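Local coordinates for protein fumarylacetoacetate hydrolase (Burkholderia xenovorans, PDB 5TI1) that probably hydrolyses fumarylacetoacetate to fumarate and acetoacetate, the last step of phenylalanine and tyrosine breakdown, with a bound magnesium ion, at residues E297-A302 with G421-E426; F346-W351 with S379-D384; A104-R109 with T292-E297; S22-S25 with A30-P33. One frame throughout, in Å; residues are numbered along the deposited sequence.

In the fold
Contacts 1 and 3 meet around the short helix 293-296 and share Glu297: contact 3 ties that helix to helix 102-116 through a salt bridge, and contact 1 lays the ring that follows it on strand 416-424. Contact 3 is buried, yet it is held by charge. Contacts 1, 2 and 4 are partly buried. The first two rest on apolar contact with a ring, CB of a cysteine in one and a proline CD in the other; contact 2 lies nearest the predicted catalytic residue. Contact 4, the farthest from the chain's centre, instead closes a short loop near the N-terminus with two amide hydrogen bonds to the backbone.

Contact 1: E297-A302 with G421-E426; sequences EPFRVA and GWCQGE
A sulfur-aromatic contact joins Phe299 and Cys423, where the turn between helix 293-296 and strand 300-301 comes down on the end of strand 416-424. The cysteine lies over one face of the ring. Its CB sits 3.3 Å from the centroid of the Phe299 ring and only 10° off the normal, so the methylene makes a CH-pi contact with the middle of the face. The nearest ring atom is CG, 3.4 Å from Cys423 CB. The sulfur stands back toward the CB end of the ring: Cys423 SG is 4.3 Å from the Phe299 centroid and comes in obliquely, 30° off the normal. Phe299 has CG anti to its own carbonyl carbon (chi1 -50°), which carries the ring out toward the strand. At the rim, Phe299 CE1 is 3.7 Å from Gln424 O, with the peptide nitrogen of Gly425 beside it, both near the ring plane. Pro298 CB lies off-centre over the opposite face. Next to this apolar centre Arg300 grips Glu297 side-on, NH2 giving a 2.8 Å bond to Glu297 OE1 and NE a 3.0 Å bond to Glu297 OE2; Glu249 shares the arginine. In the fold, strand 321-331 bridges the two segments, since Phe299 bonds through its backbone to Asp323 and Trp422 to Thr325. Cys423 pairs in turn with Val430 of strand 429-440, and the Phe299 side chain also touches Tyr428.

Contact 2: F346-W351 with S379-D384; sequences FKHMYW and SGPTED
The His348 imidazole carries Pro381 on one face, while the CG methylene of its neighbour Lys347 lies more loosely over the opposite face, near the rim. Pro381 CD lies 3.5 Å above the ring plane and is displaced toward the rim, on the side of NE2. Measured to the centroid of the His348 ring, Pro381 CD is 3.8 Å away and 21° off the normal, which makes this a CH-pi contact. The closest pair of atoms is His348 NE2 and Pro381 CD at 3.6 Å, with Pro381 CG approaching CE1 of the same imidazole. The two side chains cross at about a right angle. Gly380 CA reaches the ring obliquely, 3.9 Å from His348 CD2. A chi1 of -60° swings the imidazole from the 3-10 turn 346-348 across to the loop 379-384. Behind it, His348 CB lies 4.3 Å from the carbonyl oxygen of Ser379.

Ser379 turns its CB away from the histidine. Its hydroxyl bonds to Glu391 and to the backbone nitrogen of Gly387, and its side chain also touches Glu159 and His160 of helix 158-168. His348 packs on Glu159 too, so the helix spans both segments. The side chain of Ser379 is about 4 Å from that of His160, the predicted proton acceptor, and about 11 Å from the magnesium ion. With Pro381 and Gly380 setting CH groups against the imidazole, the chemistry between the two loops is apolar and dispersive, and the contact joins them beside the probable active site.

Contact 3: A104-R109 with T292-E297; sequences AWRSVR and TLDALE
Arg106 and Asp294 form a salt bridge between helix 102-116 and the short helix 293-296. The grip is side-on, one nitrogen to each carboxylate oxygen. Arg106 NE gives the straighter bond, 2.7 Å to Asp294 OD2 at 154°; that from Arg106 NH2, 2.9 Å to Asp294 OD1, is clearly bent (131°). The first lies close to the guanidinium plane but meets OD2 out of the carboxylate plane, on the syn side; the second uses the syn lone pair of OD1 and is tilted from the guanidinium. That mismatch follows from the two flat groups being turned 49° against each other. The arginine chain is extended, and its CG also touches the carboxylate, 3.2 Å from Asp294 OD2.

Arg109, one turn further on, is satisfied differently. Its NE bonds to Thr18 OG1, NH2 to the carbonyl of Gln40 and NH1 to that of Asn41. NH1 also gives a hydrogen bond to a water 2.9 Å away, which lies at the guanidinium edge and is hydrogen-bonded in turn to Thr292 OG1, 3.1 Å from it. The same Thr292 hydroxyl accepts from Ala295 N at 3.1 Å, an N-cap bond at the start of helix 293-296. Ala295 CA lies over a face of the Arg109 guanidinium, and Ala295 CB is 3.7 Å from Arg109 NH1.

Arg102 brings a second guanidinium close to Arg106 NH2, and the Asp294 carboxylate probably balances part of the positive charge there. Chemically, a direct ion pair, a water bridge and the packing of Ala295 on Arg109 join helices 102-116 and 293-296.

Contact 4: S22-S25 with A30-P33; sequences SRKS and ANNP
Two hydrogen bonds pair the Asn31 side-chain amide with the backbone of Ser25. Ser25 N gives a nearly straight bond to Asn31 OD1, 3.0 Å long with an N-H...O angle of 174°, in the carbonyl plane and on a lone pair. In return Asn31 ND2 donates to Ser25 O at 2.7 Å, again on a lone pair. Both polar ends of the amide are thus used on one residue, which fixes its rotation. A chi1 of -61° lets the Asn31 side chain reach back across the loop.

Van der Waals contacts surround this pair. The Lys24 methylenes pass the amide at an angle, CB 3.3 Å and CD 3.5 Å from Asn31 OD1; a bend at chi2 (-66°) brings CD back to the oxygen. The one apolar side-chain contact is Ser25 CB with Ala30 CB, 3.9 Å apart. The Ser25 hydroxyl looks elsewhere, bonding to the carbonyl of Leu116 and to Val27 N.

Here the amide takes both backbone groups of Ser25, much as the facing residue of a hydrogen-bonded antiparallel pair would. It closes the loop 25-31, between helix 13-17 and strand 44-49, next to the end of helix 102-116.

Contact 1: E297-A302 with G421-E426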
loop_
_atom_site.group_PDB
_atom_site.type_symbol
_atom_site.label_atom_id
_atom_site.label_comp_id
_atom_site.label_asym_id
_atom_site.label_seq_id
_atom_site.Cartn_x
_atom_site.Cartn_y
_atom_site.Cartn_z
ATOM N N GLU B 297 21.615 -13.930 12.468
ATOM C CA GLU B 297 21.522 -15.292 12.987
ATOM C C GLU B 297 22.244 -15.490 14.317
ATOM O O GLU B 297 21.645 -16.102 15.216
ATOM C CB GLU B 297 22.032 -16.286 11.932
ATOM C CG GLU B 297 21.897 -17.745 12.348
ATOM C CD GLU B 297 20.458 -18.134 12.646
ATOM O OE1 GLU B 297 19.540 -17.601 11.993
ATOM O OE2 GLU B 297 20.245 -18.964 13.549
ATOM N N PRO B 298 23.465 -14.974 14.536
ATOM C CA PRO B 298 24.114 -15.158 15.850
ATOM C C PRO B 298 23.356 -14.544 17.013
ATOM O O PRO B 298 23.744 -14.773 18.162
ATOM C CB PRO B 298 25.481 -14.473 15.676
ATOM C CG PRO B 298 25.720 -14.471 14.209
ATOM C CD PRO B 298 24.369 -14.294 13.586
ATOM N N PHE B 299 22.294 -13.776 16.765
ATOM C CA PHE B 299 21.576 -13.103 17.839
ATOM C C PHE B 299 20.151 -13.619 17.989
ATOM O O PHE B 299 19.363 -13.033 18.735
ATOM C CB PHE B 299 21.631 -11.584 17.610
ATOM C CG PHE B 299 23.024 -11.094 17.357
ATOM C CD1 PHE B 299 23.889 -10.858 18.417
ATOM C CD2 PHE B 299 23.498 -10.945 16.064
ATOM C CE1 PHE B 299 25.193 -10.441 18.198
ATOM C CE2 PHE B 299 24.804 -10.532 15.835
ATOM C CZ PHE B 299 25.652 -10.282 16.909
ATOM N N ARG B 300 19.824 -14.734 17.333
ATOM C CA ARG B 300 18.537 -15.390 17.519
ATOM C C ARG B 300 18.404 -15.917 18.947
ATOM O O ARG B 300 19.344 -16.490 19.506
ATOM C CB ARG B 300 18.389 -16.529 16.505
ATOM C CG ARG B 300 17.156 -17.395 16.678
ATOM C CD ARG B 300 17.235 -18.626 15.778
ATOM N NE ARG B 300 17.425 -18.272 14.370
ATOM C CZ ARG B 300 16.439 -17.963 13.530
ATOM N NH1 ARG B 300 15.180 -17.954 13.946
ATOM N NH2 ARG B 300 16.710 -17.662 12.269
ATOM N N VAL B 301 17.232 -15.698 19.548
ATOM C CA VAL B 301 16.969 -16.056 20.937
ATOM C C VAL B 301 15.524 -16.521 21.063
ATOM O O VAL B 301 14.711 -16.384 20.142
ATOM C CB VAL B 301 17.228 -14.888 21.917
ATOM C CG1 VAL B 301 18.713 -14.559 22.000
ATOM C CG2 VAL B 301 16.412 -13.666 21.514
ATOM N N ALA B 302 15.213 -17.070 22.234
ATOM C CA ALA B 302 13.882 -17.596 22.500
ATOM C C ALA B 302 12.868 -16.468 22.663
ATOM O O ALA B 302 13.058 -15.552 23.472
ATOM C CB ALA B 302 13.906 -18.469 23.749
ATOM N N GLY B 421 19.969 1.210 16.990
ATOM C CA GLY B 421 19.855 -0.196 17.332
ATOM C C GLY B 421 21.097 -0.975 16.988
ATOM O O GLY B 421 21.785 -0.679 16.007
ATOM N N TRP B 422 21.365 -2.010 17.789
ATOM C CA TRP B 422 22.475 -2.905 17.510
ATOM C C TRP B 422 22.248 -4.226 18.227
ATOM O O TRP B 422 21.529 -4.294 19.229
ATOM C CB TRP B 422 23.818 -2.292 17.937
ATOM C CG TRP B 422 23.820 -1.837 19.349
ATOM C CD1 TRP B 422 24.125 -2.583 20.461
ATOM C CD2 TRP B 422 23.502 -0.528 19.816
ATOM N NE1 TRP B 422 23.999 -1.816 21.586
ATOM C CE2 TRP B 422 23.622 -0.546 21.219
ATOM C CE3 TRP B 422 23.115 0.661 19.183
ATOM C CZ2 TRP B 422 23.378 0.581 22.001
ATOM C CZ3 TRP B 422 22.873 1.776 19.960
ATOM C CH2 TRP B 422 23.008 1.732 21.355
ATOM N N CYS B 423 22.842 -5.279 17.676
ATOM C CA CYS B 423 23.006 -6.532 18.390
ATOM C C CYS B 423 24.382 -6.518 19.038
ATOM O O CYS B 423 25.379 -6.234 18.368
ATOM C CB CYS B 423 22.868 -7.724 17.447
ATOM S SG CYS B 423 21.314 -7.757 16.512
ATOM N N GLN B 424 24.432 -6.804 20.339
ATOM C CA GLN B 424 25.684 -6.830 21.086
ATOM C C GLN B 424 26.242 -8.249 21.125
ATOM O O GLN B 424 25.577 -9.168 21.617
ATOM C CB GLN B 424 25.474 -6.311 22.506
ATOM C CG GLN B 424 26.753 -6.196 23.328
ATOM C CD GLN B 424 27.706 -5.153 22.780
ATOM O OE1 GLN B 424 27.399 -3.956 22.759
ATOM N NE2 GLN B 424 28.868 -5.603 22.324
ATOM N N GLY B 425 27.452 -8.427 20.593
ATOM C CA GLY B 425 28.206 -9.650 20.740
ATOM C C GLY B 425 29.360 -9.476 21.713
ATOM O O GLY B 425 29.447 -8.492 22.447
ATOM N N GLU B 426 30.259 -10.460 21.709
ATOM C CA GLU B 426 31.452 -10.407 22.556
ATOM C C GLU B 426 32.532 -9.620 21.820
ATOM O O GLU B 426 33.154 -10.121 20.881
ATOM C CB GLU B 426 31.922 -11.813 22.917
ATOM C CG GLU B 426 32.996 -11.856 24.001
ATOM C CD GLU B 426 32.557 -11.189 25.304
ATOM O OE1 GLU B 426 33.133 -10.137 25.666
ATOM O OE2 GLU B 426 31.637 -11.714 25.967
#

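Contact 2: F346-W351 with S379-D384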
loop_
_atom_site.group_PDB
_atom_site.type_symbol
_atom_site.label_atom_id
_atom_site.label_comp_id
_atom_site.label_asym_id
_atom_site.label_seq_id
_atom_site.Cartn_x
_atom_site.Cartn_y
_atom_site.Cartn_z
ATOM N N PHE B 346 14.094 -5.693 20.861
ATOM C CA PHE B 346 13.154 -6.358 19.966
ATOM C C PHE B 346 12.767 -7.757 20.463
ATOM O O PHE B 346 11.699 -8.264 20.103
ATOM C CB PHE B 346 13.784 -6.404 18.568
ATOM C CG PHE B 346 12.919 -7.034 17.507
ATOM C CD1 PHE B 346 11.720 -6.457 17.131
ATOM C CD2 PHE B 346 13.341 -8.183 16.848
ATOM C CE1 PHE B 346 10.936 -7.033 16.120
ATOM C CE2 PHE B 346 12.565 -8.761 15.843
ATOM C CZ PHE B 346 11.367 -8.184 15.474
ATOM N N LYS B 347 13.579 -8.375 21.322
ATOM C CA LYS B 347 13.290 -9.740 21.758
ATOM C C LYS B 347 12.004 -9.856 22.568
ATOM O O LYS B 347 11.522 -10.976 22.751
ATOM C CB LYS B 347 14.454 -10.298 22.582
ATOM C CG LYS B 347 14.598 -9.708 23.969
ATOM C CD LYS B 347 15.903 -10.163 24.595
ATOM C CE LYS B 347 16.125 -9.536 25.965
ATOM N NZ LYS B 347 17.204 -10.233 26.709
ATOM N N HIS B 348 11.420 -8.745 23.030
ATOM C CA HIS B 348 10.230 -8.806 23.877
ATOM C C HIS B 348 8.924 -8.971 23.104
ATOM O O HIS B 348 7.875 -9.160 23.732
ATOM C CB HIS B 348 10.138 -7.550 24.737
ATOM C CG HIS B 348 11.313 -7.364 25.638
ATOM N ND1 HIS B 348 11.765 -8.362 26.472
ATOM C CD2 HIS B 348 12.136 -6.306 25.831
ATOM C CE1 HIS B 348 12.813 -7.925 27.148
ATOM N NE2 HIS B 348 13.059 -6.680 26.777
ATOM N N MET B 349 8.951 -8.890 21.780
ATOM C CA MET B 349 7.712 -8.981 21.012
ATOM C C MET B 349 7.024 -10.336 21.204
ATOM O O MET B 349 7.668 -11.390 21.223
ATOM C CB MET B 349 8.000 -8.727 19.537
ATOM C CG MET B 349 8.528 -7.322 19.258
ATOM S SD MET B 349 7.488 -5.981 19.913
ATOM C CE MET B 349 6.620 -5.488 18.415
ATOM N N TYR B 350 5.699 -10.285 21.365
ATOM C CA TYR B 350 4.892 -11.481 21.595
ATOM C C TYR B 350 4.711 -12.302 20.318
ATOM O O TYR B 350 4.634 -13.533 20.374
ATOM C CB TYR B 350 3.535 -11.061 22.157
ATOM C CG TYR B 350 2.682 -12.167 22.737
ATOM C CD1 TYR B 350 1.769 -12.854 21.947
ATOM C CD2 TYR B 350 2.763 -12.498 24.081
ATOM C CE1 TYR B 350 0.969 -13.862 22.483
ATOM C CE2 TYR B 350 1.971 -13.497 24.626
ATOM C CZ TYR B 350 1.076 -14.177 23.823
ATOM O OH TYR B 350 0.289 -15.172 24.362
ATOM N N TRP B 351 4.608 -11.647 19.164
ATOM C CA TRP B 351 4.463 -12.334 17.882
ATOM C C TRP B 351 5.740 -12.142 17.076
ATOM O O TRP B 351 6.230 -11.018 16.944
ATOM C CB TRP B 351 3.256 -11.809 17.094
ATOM C CG TRP B 351 1.913 -12.046 17.741
ATOM C CD1 TRP B 351 1.157 -11.134 18.421
ATOM C CD2 TRP B 351 1.161 -13.274 17.751
ATOM N NE1 TRP B 351 -0.015 -11.715 18.853
ATOM C CE2 TRP B 351 -0.034 -13.027 18.460
ATOM C CE3 TRP B 351 1.385 -14.556 17.232
ATOM C CZ2 TRP B 351 -1.004 -14.017 18.665
ATOM C CZ3 TRP B 351 0.417 -15.540 17.439
ATOM C CH2 TRP B 351 -0.761 -15.262 18.144
ATOM N N SER B 379 7.744 -2.198 23.055
ATOM C CA SER B 379 7.786 -1.745 24.438
ATOM C C SER B 379 8.232 -2.885 25.338
ATOM O O SER B 379 7.787 -4.032 25.178
ATOM C CB SER B 379 6.428 -1.210 24.891
ATOM O OG SER B 379 6.186 0.056 24.302
ATOM N N GLY B 380 9.116 -2.562 26.278
ATOM C CA GLY B 380 9.720 -3.558 27.126
ATOM C C GLY B 380 9.073 -3.652 28.491
ATOM O O GLY B 380 7.980 -3.128 28.730
ATOM N N PRO B 381 9.747 -4.338 29.416
ATOM C CA PRO B 381 9.165 -4.560 30.745
ATOM C C PRO B 381 9.185 -3.329 31.640
ATOM O O PRO B 381 8.248 -3.113 32.413
ATOM C CB PRO B 381 10.042 -5.678 31.329
ATOM C CG PRO B 381 10.751 -6.287 30.148
ATOM C CD PRO B 381 10.953 -5.152 29.200
ATOM N N THR B 382 10.228 -2.515 31.553
ATOM C CA THR B 382 10.411 -1.437 32.511
ATOM C C THR B 382 9.888 -0.110 31.967
ATOM O O THR B 382 9.752 0.090 30.758
ATOM C CB THR B 382 11.885 -1.308 32.891
ATOM O OG1 THR B 382 12.636 -0.860 31.753
ATOM C CG2 THR B 382 12.416 -2.662 33.349
ATOM N N GLU B 383 9.600 0.807 32.896
ATOM C CA GLU B 383 9.009 2.087 32.532
ATOM C C GLU B 383 9.933 2.925 31.654
ATOM O O GLU B 383 9.462 3.866 31.009
ATOM C CB GLU B 383 8.626 2.861 33.798
ATOM N N ASP B 384 11.229 2.607 31.608
ATOM C CA ASP B 384 12.182 3.315 30.761
ATOM C C ASP B 384 12.406 2.605 29.426
ATOM O O ASP B 384 13.375 2.906 28.721
ATOM C CB ASP B 384 13.514 3.518 31.507
ATOM C CG ASP B 384 14.169 2.200 31.944
ATOM O OD1 ASP B 384 13.603 1.119 31.690
ATOM O OD2 ASP B 384 15.263 2.243 32.550
#

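Contact 3: A104-R109 with T292-E297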
loop_
_atom_site.group_PDB
_atom_site.type_symbol
_atom_site.label_atom_id
_atom_site.label_comp_id
_atom_site.label_asym_id
_atom_site.label_seq_id
_atom_site.Cartn_x
_atom_site.Cartn_y
_atom_site.Cartn_z
ATOM N N ALA B 104 21.995 -15.870 -3.747
ATOM C CA ALA B 104 22.743 -14.703 -4.196
ATOM C C ALA B 104 23.192 -13.848 -3.017
ATOM O O ALA B 104 24.357 -13.440 -2.950
ATOM C CB ALA B 104 21.903 -13.880 -5.173
ATOM N N TRP B 105 22.282 -13.570 -2.072
ATOM C CA TRP B 105 22.649 -12.742 -0.925
ATOM C C TRP B 105 23.840 -13.336 -0.189
ATOM O O TRP B 105 24.723 -12.605 0.277
ATOM C CB TRP B 105 21.482 -12.595 0.055
ATOM C CG TRP B 105 20.139 -12.395 -0.553
ATOM C CD1 TRP B 105 19.849 -11.834 -1.759
ATOM C CD2 TRP B 105 18.893 -12.764 0.032
ATOM N NE1 TRP B 105 18.490 -11.829 -1.962
ATOM C CE2 TRP B 105 17.881 -12.402 -0.876
ATOM C CE3 TRP B 105 18.533 -13.374 1.238
ATOM C CZ2 TRP B 105 16.534 -12.638 -0.623
ATOM C CZ3 TRP B 105 17.195 -13.603 1.491
ATOM C CH2 TRP B 105 16.210 -13.235 0.564
ATOM N N ARG B 106 23.879 -14.666 -0.079
ATOM C CA ARG B 106 24.935 -15.303 0.698
ATOM C C ARG B 106 26.238 -15.363 -0.080
ATOM O O ARG B 106 27.307 -15.117 0.487
ATOM C CB ARG B 106 24.486 -16.693 1.136
ATOM C CG ARG B 106 23.325 -16.651 2.101
ATOM C CD ARG B 106 22.884 -18.042 2.535
ATOM N NE ARG B 106 21.902 -17.958 3.613
ATOM C CZ ARG B 106 21.358 -19.004 4.223
ATOM N NH1 ARG B 106 21.686 -20.237 3.853
ATOM N NH2 ARG B 106 20.476 -18.816 5.197
ATOM N N SER B 107 26.172 -15.681 -1.377
ATOM C CA SER B 107 27.352 -15.589 -2.232
ATOM C C SER B 107 28.024 -14.222 -2.111
ATOM O O SER B 107 29.232 -14.128 -1.856
ATOM C CB SER B 107 26.967 -15.866 -3.684
ATOM O OG SER B 107 28.093 -15.736 -4.537
ATOM N N VAL B 108 27.254 -13.143 -2.295
ATOM C CA VAL B 108 27.824 -11.803 -2.175
ATOM C C VAL B 108 28.413 -11.592 -0.786
ATOM O O VAL B 108 29.516 -11.050 -0.637
ATOM C CB VAL B 108 26.764 -10.735 -2.508
ATOM C CG1 VAL B 108 27.280 -9.349 -2.148
ATOM C CG2 VAL B 108 26.413 -10.791 -3.979
ATOM N N ARG B 109 27.696 -12.026 0.253
ATOM C CA ARG B 109 28.173 -11.810 1.614
ATOM C C ARG B 109 29.493 -12.536 1.870
ATOM O O ARG B 109 30.389 -11.998 2.532
ATOM C CB ARG B 109 27.115 -12.259 2.613
ATOM C CG ARG B 109 27.630 -12.220 4.020
ATOM C CD ARG B 109 26.632 -12.724 5.012
ATOM N NE ARG B 109 27.248 -12.755 6.325
ATOM C CZ ARG B 109 27.273 -11.711 7.140
ATOM N NH1 ARG B 109 26.694 -10.578 6.761
ATOM N NH2 ARG B 109 27.871 -11.799 8.323
ATOM N N THR B 292 21.071 -7.844 7.039
ATOM C CA THR B 292 20.525 -9.097 6.520
ATOM C C THR B 292 20.129 -10.044 7.647
ATOM O O THR B 292 20.729 -10.065 8.725
ATOM C CB THR B 292 21.521 -9.824 5.606
ATOM O OG1 THR B 292 22.729 -10.118 6.325
ATOM C CG2 THR B 292 21.836 -9.002 4.369
ATOM N N LEU B 293 19.107 -10.849 7.371
ATOM C CA LEU B 293 18.668 -11.833 8.347
ATOM C C LEU B 293 19.791 -12.811 8.679
ATOM O O LEU B 293 19.934 -13.233 9.834
ATOM C CB LEU B 293 17.433 -12.560 7.822
ATOM C CG LEU B 293 16.785 -13.433 8.895
ATOM C CD1 LEU B 293 16.152 -12.568 9.979
ATOM C CD2 LEU B 293 15.776 -14.391 8.291
ATOM N N ASP B 294 20.625 -13.147 7.691
ATOM C CA ASP B 294 21.789 -13.994 7.952
ATOM C C ASP B 294 22.747 -13.345 8.947
ATOM O O ASP B 294 23.258 -14.015 9.852
ATOM C CB ASP B 294 22.504 -14.319 6.638
ATOM C CG ASP B 294 21.850 -15.474 5.896
ATOM O OD1 ASP B 294 21.305 -16.360 6.582
ATOM O OD2 ASP B 294 21.870 -15.497 4.646
ATOM N N ALA B 295 22.998 -12.037 8.806
ATOM C CA ALA B 295 23.892 -11.372 9.748
ATOM C C ALA B 295 23.332 -11.401 11.163
ATOM O O ALA B 295 24.096 -11.368 12.132
ATOM C CB ALA B 295 24.154 -9.925 9.308
ATOM N N LEU B 296 22.009 -11.475 11.306
ATOM C CA LEU B 296 21.375 -11.498 12.618
ATOM C C LEU B 296 21.304 -12.888 13.235
ATOM O O LEU B 296 20.941 -13.004 14.414
ATOM C CB LEU B 296 19.964 -10.933 12.528
ATOM C CG LEU B 296 19.927 -9.449 12.149
ATOM C CD1 LEU B 296 18.568 -9.119 11.610
ATOM C CD2 LEU B 296 20.240 -8.604 13.361
ATOM N N GLU B 297 21.615 -13.930 12.468
ATOM C CA GLU B 297 21.522 -15.292 12.987
ATOM C C GLU B 297 22.244 -15.490 14.317
ATOM O O GLU B 297 21.645 -16.102 15.216
ATOM C CB GLU B 297 22.032 -16.286 11.932
ATOM C CG GLU B 297 21.897 -17.745 12.348
ATOM C CD GLU B 297 20.458 -18.134 12.646
ATOM O OE1 GLU B 297 19.540 -17.601 11.993
ATOM O OE2 GLU B 297 20.245 -18.964 13.549
HETATM O O HOH W 1 25.172 -9.567 4.505
#

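Contact 4: S22-S25 with A30-P33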
loop_
_atom_site.group_PDB
_atom_site.type_symbol
_atom_site.label_atom_id
_atom_site.label_comp_id
_atom_site.label_asym_id
_atom_site.label_seq_id
_atom_site.Cartn_x
_atom_site.Cartn_y
_atom_site.Cartn_z
ATOM N N SER B 22 35.660 -13.611 15.785
ATOM C CA SER B 22 37.096 -13.349 15.794
ATOM C C SER B 22 37.573 -12.648 14.526
ATOM O O SER B 22 38.659 -12.057 14.531
ATOM C CB SER B 22 37.878 -14.655 15.999
ATOM O OG SER B 22 37.808 -15.494 14.859
ATOM N N ARG B 23 36.790 -12.685 13.452
ATOM C CA ARG B 23 37.214 -12.062 12.207
ATOM C C ARG B 23 37.244 -10.543 12.349
ATOM O O ARG B 23 36.440 -9.946 13.068
ATOM C CB ARG B 23 36.282 -12.471 11.069
ATOM C CG ARG B 23 36.716 -11.980 9.704
ATOM C CD ARG B 23 35.776 -12.498 8.636
ATOM N NE ARG B 23 35.658 -13.952 8.701
ATOM C CZ ARG B 23 36.421 -14.796 8.015
ATOM N NH1 ARG B 23 37.365 -14.332 7.210
ATOM N NH2 ARG B 23 36.237 -16.107 8.136
ATOM N N LYS B 24 38.204 -9.920 11.665
ATOM C CA LYS B 24 38.358 -8.475 11.658
ATOM C C LYS B 24 38.696 -8.032 10.241
ATOM O O LYS B 24 39.082 -8.838 9.390
ATOM C CB LYS B 24 39.446 -8.009 12.646
ATOM C CG LYS B 24 39.199 -8.416 14.089
ATOM C CD LYS B 24 37.969 -7.739 14.671
ATOM C CE LYS B 24 37.504 -8.445 15.939
ATOM N NZ LYS B 24 36.231 -7.892 16.488
ATOM N N SER B 25 38.568 -6.730 10.004
ATOM C CA SER B 25 38.765 -6.141 8.690
ATOM C C SER B 25 40.031 -5.297 8.649
ATOM O O SER B 25 40.503 -4.788 9.669
ATOM C CB SER B 25 37.561 -5.269 8.298
ATOM O OG SER B 25 37.753 -4.673 7.023
ATOM N N ALA B 30 36.105 -0.475 11.029
ATOM C CA ALA B 30 35.183 -1.601 11.141
ATOM C C ALA B 30 35.445 -2.437 12.381
ATOM O O ALA B 30 34.583 -3.236 12.769
ATOM C CB ALA B 30 35.271 -2.488 9.898
ATOM N N ASN B 31 36.612 -2.271 13.005
ATOM C CA ASN B 31 37.018 -3.059 14.159
ATOM C C ASN B 31 36.742 -2.355 15.476
ATOM O O ASN B 31 37.061 -2.906 16.533
ATOM C CB ASN B 31 38.502 -3.410 14.049
ATOM C CG ASN B 31 38.803 -4.233 12.813
ATOM O OD1 ASN B 31 37.978 -5.041 12.383
ATOM N ND2 ASN B 31 39.974 -4.025 12.227
ATOM N N ASN B 32 36.170 -1.156 15.434
ATOM C CA ASN B 32 35.711 -0.457 16.628
ATOM C C ASN B 32 34.683 -1.318 17.358
ATOM O O ASN B 32 33.654 -1.669 16.767
ATOM C CB ASN B 32 35.103 0.895 16.234
ATOM C CG ASN B 32 34.880 1.813 17.419
ATOM O OD1 ASN B 32 34.668 1.365 18.547
ATOM N ND2 ASN B 32 34.919 3.119 17.164
ATOM N N PRO B 33 34.916 -1.685 18.619
ATOM C CA PRO B 33 34.004 -2.628 19.285
ATOM C C PRO B 33 32.576 -2.133 19.410
ATOM O O PRO B 33 31.657 -2.955 19.507
ATOM C CB PRO B 33 34.655 -2.824 20.659
ATOM C CG PRO B 33 36.101 -2.561 20.413
ATOM C CD PRO B 33 36.126 -1.434 19.423
#